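Local coordinates for protein pumilio homolog 23 (PDB 5WZJ) that binds RNA sequence-specifically through pumilio repeats packed into a right-handed superhelix, recognises 18S rRNA, and probably regulates translation and mRNA stability, at residues S318-Q328 with L354-S365. Residues are numbered along the deposited sequence; the frame is centred on the assembly and turned at random.
With nucleotides of chain B.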
loop_
_atom_site.group_PDB
_atom_site.type_symbol
_atom_site.label_atom_id
_atom_site.label_comp_id
_atom_site.label_asym_id
_atom_site.label_seq_id
_atom_site.Cartn_x
_atom_site.Cartn_y
_atom_site.Cartn_z
ATOM N N SER A 318 -9.616 -4.584 18.406
ATOM C CA SER A 318 -8.173 -4.420 18.249
ATOM C C SER A 318 -7.388 -5.674 18.607
ATOM O O SER A 318 -6.241 -5.811 18.172
ATOM C CB SER A 318 -7.681 -3.253 19.098
ATOM O OG SER A 318 -8.241 -2.037 18.648
ATOM N N VAL A 319 -7.956 -6.595 19.393
ATOM C CA VAL A 319 -7.232 -7.827 19.693
ATOM C C VAL A 319 -7.562 -8.940 18.716
ATOM O O VAL A 319 -6.952 -10.018 18.786
ATOM C CB VAL A 319 -7.479 -8.306 21.140
ATOM C CG1 VAL A 319 -7.056 -7.233 22.121
ATOM C CG2 VAL A 319 -8.933 -8.690 21.358
ATOM N N ASP A 320 -8.483 -8.710 17.786
ATOM C CA ASP A 320 -8.807 -9.734 16.809
ATOM C C ASP A 320 -7.846 -9.686 15.626
ATOM O O ASP A 320 -7.501 -8.609 15.123
ATOM C CB ASP A 320 -10.242 -9.583 16.318
ATOM C CG ASP A 320 -10.582 -10.593 15.255
ATOM O OD1 ASP A 320 -10.743 -11.773 15.623
ATOM O OD2 ASP A 320 -10.654 -10.218 14.060
ATOM N N ARG A 321 -7.444 -10.875 15.167
ATOM C CA ARG A 321 -6.444 -11.001 14.111
ATOM C C ARG A 321 -6.863 -10.324 12.809
ATOM O O ARG A 321 -5.992 -9.964 12.009
ATOM C CB ARG A 321 -6.140 -12.487 13.863
ATOM C CG ARG A 321 -7.281 -13.255 13.199
ATOM C CD ARG A 321 -7.150 -14.784 13.348
ATOM N NE ARG A 321 -5.989 -15.351 12.660
ATOM C CZ ARG A 321 -5.998 -15.785 11.401
ATOM N NH1 ARG A 321 -4.893 -16.295 10.865
ATOM N NH2 ARG A 321 -7.107 -15.708 10.675
ATOM N N CYS A 322 -8.162 -10.160 12.553
ATOM C CA CYS A 322 -8.618 -9.462 11.353
ATOM C C CYS A 322 -9.158 -8.073 11.648
ATOM O O CYS A 322 -8.810 -7.105 10.965
ATOM C CB CYS A 322 -9.704 -10.276 10.629
ATOM S SG CYS A 322 -9.122 -11.841 9.939
ATOM N N ALA A 323 -10.035 -7.958 12.640
ATOM C CA ALA A 323 -10.686 -6.686 12.910
ATOM C C ALA A 323 -9.711 -5.599 13.356
ATOM O O ALA A 323 -10.053 -4.417 13.265
ATOM C CB ALA A 323 -11.768 -6.873 13.975
ATOM N N ASN A 324 -8.517 -5.952 13.851
ATOM C CA ASN A 324 -7.636 -4.875 14.302
ATOM C C ASN A 324 -7.199 -4.008 13.134
ATOM O O ASN A 324 -6.925 -2.820 13.321
ATOM C CB ASN A 324 -6.424 -5.420 15.070
ATOM C CG ASN A 324 -5.304 -5.884 14.167
ATOM O OD1 ASN A 324 -4.378 -5.126 13.876
ATOM N ND2 ASN A 324 -5.379 -7.140 13.715
ATOM N N PHE A 325 -7.161 -4.563 11.919
ATOM C CA PHE A 325 -6.847 -3.726 10.764
ATOM C C PHE A 325 -7.994 -2.784 10.424
ATOM O O PHE A 325 -7.754 -1.686 9.906
ATOM C CB PHE A 325 -6.482 -4.597 9.568
ATOM C CG PHE A 325 -5.203 -5.356 9.757
ATOM C CD1 PHE A 325 -3.976 -4.741 9.529
ATOM C CD2 PHE A 325 -5.227 -6.678 10.192
ATOM C CE1 PHE A 325 -2.791 -5.432 9.707
ATOM C CE2 PHE A 325 -4.048 -7.372 10.393
ATOM C CZ PHE A 325 -2.823 -6.754 10.136
ATOM N N VAL A 326 -9.239 -3.182 10.720
ATOM C CA VAL A 326 -10.354 -2.248 10.599
ATOM C C VAL A 326 -10.200 -1.109 11.595
ATOM O O VAL A 326 -10.455 0.058 11.271
ATOM C CB VAL A 326 -11.701 -2.970 10.793
ATOM C CG1 VAL A 326 -12.853 -1.988 10.567
ATOM C CG2 VAL A 326 -11.829 -4.157 9.837
ATOM N N ILE A 327 -9.791 -1.427 12.824
ATOM C CA ILE A 327 -9.588 -0.374 13.813
ATOM C C ILE A 327 -8.475 0.565 13.356
ATOM O O ILE A 327 -8.568 1.788 13.519
ATOM C CB ILE A 327 -9.305 -0.993 15.195
ATOM C CG1 ILE A 327 -10.501 -1.829 15.651
ATOM C CG2 ILE A 327 -9.004 0.098 16.231
ATOM C CD1 ILE A 327 -11.854 -1.062 15.574
ATOM N N GLN A 328 -7.425 0.014 12.740
ATOM C CA GLN A 328 -6.361 0.864 12.216
ATOM C C GLN A 328 -6.895 1.840 11.176
ATOM O O GLN A 328 -6.545 3.028 11.188
ATOM C CB GLN A 328 -5.251 0.009 11.616
ATOM C CG GLN A 328 -4.365 -0.702 12.641
ATOM C CD GLN A 328 -3.261 -1.484 11.956
ATOM O OE1 GLN A 328 -2.695 -1.026 10.958
ATOM N NE2 GLN A 328 -2.963 -2.680 12.468
ATOM N N LEU A 354 -1.909 -4.434 23.733
ATOM C CA LEU A 354 -1.835 -4.428 22.277
ATOM C C LEU A 354 -0.433 -4.784 21.796
ATOM O O LEU A 354 -0.274 -5.591 20.874
ATOM C CB LEU A 354 -2.274 -3.065 21.740
ATOM C CG LEU A 354 -3.762 -2.724 21.914
ATOM C CD1 LEU A 354 -4.046 -1.278 21.521
ATOM C CD2 LEU A 354 -4.629 -3.663 21.095
ATOM N N LEU A 355 0.601 -4.217 22.430
ATOM C CA LEU A 355 1.968 -4.546 22.030
ATOM C C LEU A 355 2.306 -6.000 22.345
ATOM O O LEU A 355 2.951 -6.679 21.537
ATOM C CB LEU A 355 2.958 -3.605 22.710
ATOM C CG LEU A 355 2.864 -2.132 22.319
ATOM C CD1 LEU A 355 3.772 -1.312 23.215
ATOM C CD2 LEU A 355 3.240 -1.928 20.852
ATOM N N GLU A 356 1.868 -6.497 23.509
ATOM C CA GLU A 356 2.117 -7.888 23.879
ATOM C C GLU A 356 1.495 -8.853 22.874
ATOM O O GLU A 356 2.092 -9.885 22.542
ATOM C CB GLU A 356 1.565 -8.173 25.280
ATOM C CG GLU A 356 2.376 -7.569 26.413
ATOM C CD GLU A 356 1.675 -7.686 27.763
ATOM O OE1 GLU A 356 0.498 -8.100 27.804
ATOM O OE2 GLU A 356 2.300 -7.353 28.786
ATOM N N GLN A 357 0.296 -8.539 22.379
ATOM C CA GLN A 357 -0.445 -9.453 21.519
ATOM C C GLN A 357 -0.187 -9.236 20.025
ATOM O O GLN A 357 -0.938 -9.763 19.199
ATOM C CB GLN A 357 -1.937 -9.341 21.819
ATOM C CG GLN A 357 -2.271 -9.620 23.283
ATOM C CD GLN A 357 -3.739 -9.472 23.569
ATOM O OE1 GLN A 357 -4.579 -9.710 22.700
ATOM N NE2 GLN A 357 -4.063 -9.067 24.783
ATOM N N GLY A 358 0.852 -8.488 19.663
ATOM C CA GLY A 358 1.217 -8.344 18.264
ATOM C C GLY A 358 0.305 -7.427 17.471
ATOM O O GLY A 358 0.060 -7.675 16.282
ATOM N N LYS A 359 -0.191 -6.362 18.095
ATOM C CA LYS A 359 -1.134 -5.430 17.496
ATOM C C LYS A 359 -0.557 -4.015 17.489
ATOM O O LYS A 359 -1.271 -3.031 17.668
ATOM C CB LYS A 359 -2.471 -5.480 18.239
ATOM C CG LYS A 359 -3.133 -6.872 18.244
ATOM C CD LYS A 359 -3.406 -7.370 16.820
ATOM C CE LYS A 359 -4.116 -8.734 16.805
ATOM N NZ LYS A 359 -3.301 -9.795 17.490
ATOM N N SER A 360 0.756 -3.895 17.266
ATOM C CA SER A 360 1.413 -2.591 17.339
ATOM C C SER A 360 0.936 -1.614 16.260
ATOM O O SER A 360 1.093 -0.406 16.430
ATOM C CB SER A 360 2.936 -2.770 17.248
ATOM O OG SER A 360 3.321 -3.464 16.071
ATOM N N GLY A 361 0.359 -2.097 15.160
ATOM C CA GLY A 361 -0.179 -1.179 14.168
ATOM C C GLY A 361 -1.339 -0.352 14.692
ATOM O O GLY A 361 -1.539 0.790 14.265
ATOM N N VAL A 362 -2.116 -0.905 15.624
ATOM C CA VAL A 362 -3.178 -0.119 16.252
ATOM C C VAL A 362 -2.568 1.037 17.032
ATOM O O VAL A 362 -3.018 2.184 16.939
ATOM C CB VAL A 362 -4.052 -1.004 17.163
ATOM C CG1 VAL A 362 -5.118 -0.153 17.863
ATOM C CG2 VAL A 362 -4.690 -2.142 16.371
ATOM N N VAL A 363 -1.529 0.740 17.818
ATOM C CA VAL A 363 -0.839 1.772 18.587
ATOM C C VAL A 363 -0.247 2.819 17.654
ATOM O O VAL A 363 -0.417 4.026 17.860
ATOM C CB VAL A 363 0.243 1.134 19.483
ATOM C CG1 VAL A 363 1.025 2.212 20.218
ATOM C CG2 VAL A 363 -0.397 0.185 20.479
ATOM N N ALA A 364 0.455 2.367 16.609
ATOM C CA ALA A 364 1.033 3.288 15.632
ATOM C C ALA A 364 -0.027 4.195 15.019
ATOM O O ALA A 364 0.201 5.393 14.830
ATOM C CB ALA A 364 1.742 2.495 14.526
ATOM N N SER A 365 -1.191 3.639 14.680
ATOM C CA SER A 365 -2.222 4.462 14.059
ATOM C C SER A 365 -2.720 5.533 15.016
ATOM O O SER A 365 -2.941 6.677 14.610
ATOM C CB SER A 365 -3.388 3.587 13.580
ATOM O OG SER A 365 -2.951 2.660 12.597
ATOM P P U B 6 4.163 -8.192 11.492
ATOM O OP1 U B 6 4.461 -8.008 12.934
ATOM O OP2 U B 6 5.253 -8.485 10.545
ATOM O "O5'" U B 6 3.070 -9.335 11.313
ATOM C "C5'" U B 6 2.998 -10.462 12.173
ATOM C "C4'" U B 6 1.571 -10.926 12.318
ATOM O "O4'" U B 6 0.867 -9.995 13.184
ATOM C "C3'" U B 6 0.779 -10.972 11.005
ATOM O "O3'" U B 6 -0.137 -12.070 11.017
ATOM C "C2'" U B 6 0.010 -9.649 11.019
ATOM O "O2'" U B 6 -1.187 -9.662 10.271
ATOM C "C1'" U B 6 -0.265 -9.467 12.510
ATOM N N1 U B 6 -0.437 -8.068 12.944
ATOM C C2 U B 6 -1.704 -7.660 13.333
ATOM O O2 U B 6 -2.676 -8.405 13.309
ATOM N N3 U B 6 -1.796 -6.351 13.744
ATOM C C4 U B 6 -0.767 -5.430 13.822
ATOM O O4 U B 6 -0.996 -4.282 14.223
ATOM C C5 U B 6 0.512 -5.931 13.409
ATOM C C6 U B 6 0.633 -7.199 12.988
ATOM P P G B 7 -0.236 -13.028 9.725
ATOM O OP1 G B 7 0.004 -14.410 10.200
ATOM O OP2 G B 7 0.506 -12.396 8.611
ATOM O "O5'" G B 7 -1.754 -12.922 9.246
ATOM C "C5'" G B 7 -2.796 -13.509 10.003
ATOM C "C4'" G B 7 -4.146 -13.198 9.405
ATOM O "O4'" G B 7 -4.539 -11.834 9.713
ATOM C "C3'" G B 7 -4.230 -13.256 7.891
ATOM O "O3'" G B 7 -4.288 -14.582 7.400
ATOM C "C2'" G B 7 -5.479 -12.428 7.610
ATOM O "O2'" G B 7 -6.645 -13.188 7.874
ATOM C "C1'" G B 7 -5.361 -11.332 8.680
ATOM N N9 G B 7 -4.745 -10.121 8.120
ATOM C C8 G B 7 -3.415 -9.914 7.835
ATOM N N7 G B 7 -3.198 -8.749 7.300
ATOM C C5 G B 7 -4.451 -8.156 7.212
ATOM C C6 G B 7 -4.843 -6.887 6.713
ATOM O O6 G B 7 -4.123 -6.011 6.234
ATOM N N1 G B 7 -6.213 -6.671 6.817
ATOM C C2 G B 7 -7.095 -7.589 7.328
ATOM N N2 G B 7 -8.384 -7.221 7.341
ATOM N N3 G B 7 -6.743 -8.781 7.793
ATOM C C4 G B 7 -5.418 -8.997 7.706
ATOM P P U B 5 4.674 -5.314 5.772
ATOM O OP1 U B 5 5.689 -6.386 5.890
ATOM O OP2 U B 5 3.546 -5.399 4.810
ATOM O "O5'" U B 5 4.050 -5.052 7.215
ATOM C "C5'" U B 5 4.894 -4.853 8.341
ATOM C "C4'" U B 5 4.156 -5.107 9.630
ATOM O "O4'" U B 5 3.157 -4.068 9.817
ATOM C "C3'" U B 5 3.403 -6.432 9.685
ATOM O "O3'" U B 5 3.376 -6.876 11.031
ATOM C "C2'" U B 5 1.990 -6.029 9.261
ATOM O "O2'" U B 5 0.976 -6.906 9.698
ATOM C "C1'" U B 5 1.868 -4.651 9.904
ATOM N N1 U B 5 0.929 -3.742 9.232
ATOM C C2 U B 5 -0.050 -3.166 10.017
ATOM O O2 U B 5 -0.165 -3.409 11.202
ATOM N N3 U B 5 -0.899 -2.308 9.368
ATOM C C4 U B 5 -0.859 -1.972 8.033
ATOM O O4 U B 5 -1.696 -1.182 7.608
ATOM C C5 U B 5 0.187 -2.596 7.281
ATOM C C6 U B 5 1.036 -3.440 7.891
HETATM O O HOH W 1 -4.657 -10.284 20.079
#
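Val362 sits as a knob among Asn324, Ile327 and Gln328 of helix 323-328 and Ser318 at the end of helix 314-318, and beside this packing the two segments share one RNA base, a clear case of a pumilio repeat reading a nucleotide with an adjoining helix's help. Asn324 OD1 accepts from N3 of U6 of chain B at 2.9 Å while its ND2 donates to O2, and Gly361 N gives a 2.7 Å bond to O4 of the same uracil. One turn on, Gln328 lies against Gly361 and pairs with U5 of chain B, its OE1 2.7 Å from U5 N3 in a nearly straight bond (172°). Phe325 lays one face over the G7 base of chain B, whose C6 sits 3.4 Å above the ring centre, and turns its edge toward U5; an alanine here would probably strip G7 of that platform and open a gap beside the uracils.

The second shell positions Asn324 in particular. Asn324 CG stands between the backbone N and carbonyl carbon (chi1 83°), letting ND2 also reach Asp320 O, while Asp320 OD2 caps the helix start through Cys322 N and Ala323 N. Lys359 crosses Asn324 at about a right angle, CD 3.6 Å from Asn324 CG; bends at chi2 and chi4 bring NZ back to Gln357 O. A water links NZ, Gln357 OE1 and Val319 O.

A Schellman motif at Gly358 ends helix 351-356. The axes of helix segments 323-328 and 360-365 run nearly parallel (8°), 8.9 Å apart at their closest, with helix 284-296 against the former and helix 405-410 touching Ser360 beside the latter.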